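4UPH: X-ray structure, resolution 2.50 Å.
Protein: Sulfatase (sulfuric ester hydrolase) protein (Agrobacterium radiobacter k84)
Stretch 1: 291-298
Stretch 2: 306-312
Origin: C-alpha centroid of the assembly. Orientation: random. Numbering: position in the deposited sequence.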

# COMPACT_ATOMS: atom_id res chain seq x y z
N ALA A 291 -5.90 1.51 26.30
CA ALA A 291 -6.59 0.25 26.07
C ALA A 291 -6.88 -0.61 27.28
O ALA A 291 -7.94 -1.21 27.32
CB ALA A 291 -5.82 -0.57 25.04
N LEU A 292 -5.90 -0.77 28.19
CA LEU A 292 -6.05 -1.68 29.33
C LEU A 292 -7.25 -1.34 30.24
O LEU A 292 -8.00 -2.28 30.55
CB LEU A 292 -4.75 -1.80 30.13
CG LEU A 292 -3.91 -3.00 29.78
CD1 LEU A 292 -3.09 -2.74 28.54
CD2 LEU A 292 -2.99 -3.38 30.92
N PRO A 293 -7.51 -0.05 30.59
CA PRO A 293 -8.69 0.25 31.43
C PRO A 293 -10.03 -0.03 30.75
O PRO A 293 -11.00 -0.35 31.44
CB PRO A 293 -8.52 1.74 31.75
CG PRO A 293 -7.10 2.06 31.46
CD PRO A 293 -6.74 1.19 30.32
N LEU A 294 -10.08 0.05 29.39
CA LEU A 294 -11.28 -0.16 28.58
C LEU A 294 -11.69 -1.63 28.44
O LEU A 294 -12.81 -1.89 28.00
CB LEU A 294 -11.17 0.49 27.20
CG LEU A 294 -10.83 1.99 27.15
CD1 LEU A 294 -10.60 2.45 25.72
CD2 LEU A 294 -11.88 2.85 27.82
N ILE A 295 -10.82 -2.58 28.82
CA ILE A 295 -11.16 -4.01 28.72
C ILE A 295 -12.28 -4.32 29.72
O ILE A 295 -12.14 -4.05 30.92
CB ILE A 295 -9.92 -4.94 28.90
CG1 ILE A 295 -8.74 -4.54 27.99
CG2 ILE A 295 -10.31 -6.43 28.72
CD1 ILE A 295 -7.42 -5.21 28.34
N GLY A 296 -13.40 -4.80 29.18
CA GLY A 296 -14.61 -5.10 29.94
C GLY A 296 -14.79 -6.56 30.23
O GLY A 296 -14.37 -7.42 29.45
N LYS A 297 -15.45 -6.85 31.38
CA LYS A 297 -15.72 -8.22 31.86
C LYS A 297 -16.67 -9.00 30.94
O LYS A 297 -16.50 -10.21 30.79
CB LYS A 297 -16.25 -8.19 33.30
CG LYS A 297 -15.22 -7.80 34.35
CD LYS A 297 -15.76 -8.08 35.74
CE LYS A 297 -14.80 -7.70 36.84
NZ LYS A 297 -15.50 -7.05 37.98
N ASP A 298 -17.66 -8.31 30.34
CA ASP A 298 -18.67 -8.85 29.40
C ASP A 298 -18.06 -9.60 28.21
O ASP A 298 -18.64 -10.58 27.73
CB ASP A 298 -19.61 -7.73 28.91
CG ASP A 298 -18.95 -6.52 28.23
OD1 ASP A 298 -17.75 -6.25 28.51
OD2 ASP A 298 -19.63 -5.83 27.46
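Stretch 2, residues 306-312: GSASDWT

Stretch 2 lies against the loop segment of stretch 1 around Gly 296, beyond the helix that enters the stretch from earlier in the chain. The two backbones meet at Gly 296 and Ser 307, which form a single beta bridge with their CA atoms 4.5 Å apart. Two hydrogen bonds make this bridge. The N of Lys 297 donates to the O of Gly 306 at 2.9 Å, and the N of Ala 308 donates to the O of Ile 295 at 2.8 Å. Both are nearly straight, with angles at the hydrogen of 174° and 171°. The pairing is antiparallel: the residue after Gly 296 bonds to the residue before Ser 307, and the reverse holds for the other bond. It does not extend into a ladder. Beyond Ser 307 the chain turns into a short 3-10 segment, residues 308-310.

Gly 306 enters the contact with phi 82° and psi -166°, a positive phi that favours glycine. Ser 307 is extended, at -78°/146°. The segment that follows is held by the hydrogen bond from Trp 311 N to Ala 308 O, 3.1 Å, and by a weak one from Asp 310 N to Ser 307 O, 3.4 Å. Trp 311 then returns to an extended backbone, at -91°/134°.

Lys 297 has by far the largest covered area, 135 Å² of its surface. Its chi1 is m and its chi2 and chi3 are t, so the chain is stretched out as far as CE. It reaches across stretch 2 and touches Ser 307, Ala 308, Asp 310 and Trp 311. Lys 297 CG is 3.9 Å from Ala 308 CA, and Lys 297 CE is 3.2 Å from Ser 307 O.

Trp 311 has 53 Å² covered, the most in stretch 2, and its CA-to-CB bond points toward stretch 1. Lys 297 CE lies over one face of its indole, 3.5 Å from Trp 311 NE1. The same CE is 3.6 Å from the centroid of the five-membered ring, 14° off the ring normal, which makes a CH-pi contact. Lys 297 NZ is 4.8 Å from that centroid, also over the face, in a cation-pi arrangement. The charged end also lies near Asp 310: Lys 297 NZ is 4.2 Å from Asp 310 OD2, too far for a salt bridge.

Ala 308 has 45 Å² covered. Its CB packs on Ile 295, with Ile 295 CG2 to Ala 308 CB at 3.8 Å. This apolar contact sits beside the hydrogen bond that the two backbones share.

The side chain of Ser 307 ties the bridge back to Pro 293. Its CA-to-CB bond points away overall, yet with chi1 t its OG donates to Pro 293 O at 3.0 Å. Ser 307 OG also accepts a weak hydrogen bond from Ser 309 N, 3.3 Å, within its own stretch. Thr 312 is out of reach of stretch 1 and caps a helix that begins just after it.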

# COMPACT_ATOMS: atom_id res chain seq x y z
N GLY A 306 -18.69 -4.22 34.16
CA GLY A 306 -17.58 -3.36 34.57
C GLY A 306 -16.25 -3.73 33.94
O GLY A 306 -16.21 -4.51 32.99
N SER A 307 -15.16 -3.18 34.49
CA SER A 307 -13.80 -3.35 34.00
C SER A 307 -13.17 -4.68 34.38
O SER A 307 -13.40 -5.19 35.48
CB SER A 307 -12.91 -2.19 34.44
OG SER A 307 -11.67 -2.20 33.75
N ALA A 308 -12.32 -5.23 33.48
CA ALA A 308 -11.60 -6.48 33.72
C ALA A 308 -10.40 -6.21 34.67
O ALA A 308 -9.84 -7.14 35.23
CB ALA A 308 -11.17 -7.10 32.41
N SER A 309 -10.07 -4.91 34.88
CA SER A 309 -9.04 -4.39 35.80
C SER A 309 -9.40 -4.75 37.26
O SER A 309 -8.51 -4.78 38.12
CB SER A 309 -8.93 -2.87 35.68
OG SER A 309 -8.06 -2.46 34.63
N ASP A 310 -10.71 -5.01 37.54
CA ASP A 310 -11.25 -5.38 38.85
C ASP A 310 -11.03 -6.86 39.15
O ASP A 310 -11.38 -7.32 40.24
CB ASP A 310 -12.74 -5.01 38.96
CG ASP A 310 -13.03 -3.50 39.00
OD1 ASP A 310 -12.14 -2.73 39.45
OD2 ASP A 310 -14.15 -3.10 38.60
N TRP A 311 -10.47 -7.62 38.20
CA TRP A 311 -10.16 -9.03 38.39
C TRP A 311 -8.75 -9.13 38.93
O TRP A 311 -7.85 -8.47 38.43
CB TRP A 311 -10.31 -9.84 37.09
CG TRP A 311 -11.71 -10.31 36.81
CD1 TRP A 311 -12.65 -10.68 37.73
CD2 TRP A 311 -12.30 -10.53 35.52
NE1 TRP A 311 -13.80 -11.07 37.09
CE2 TRP A 311 -13.61 -11.02 35.74
CE3 TRP A 311 -11.85 -10.35 34.19
CZ2 TRP A 311 -14.47 -11.35 34.68
CZ3 TRP A 311 -12.71 -10.68 33.15
CH2 TRP A 311 -14.00 -11.17 33.40
N THR A 312 -8.54 -9.95 39.96
CA THR A 312 -7.23 -10.11 40.62
C THR A 312 -6.40 -11.16 39.89
O THR A 312 -6.91 -11.84 38.99
CB THR A 312 -7.44 -10.51 42.09
OG1 THR A 312 -8.05 -11.81 42.15
CG2 THR A 312 -8.27 -9.50 42.85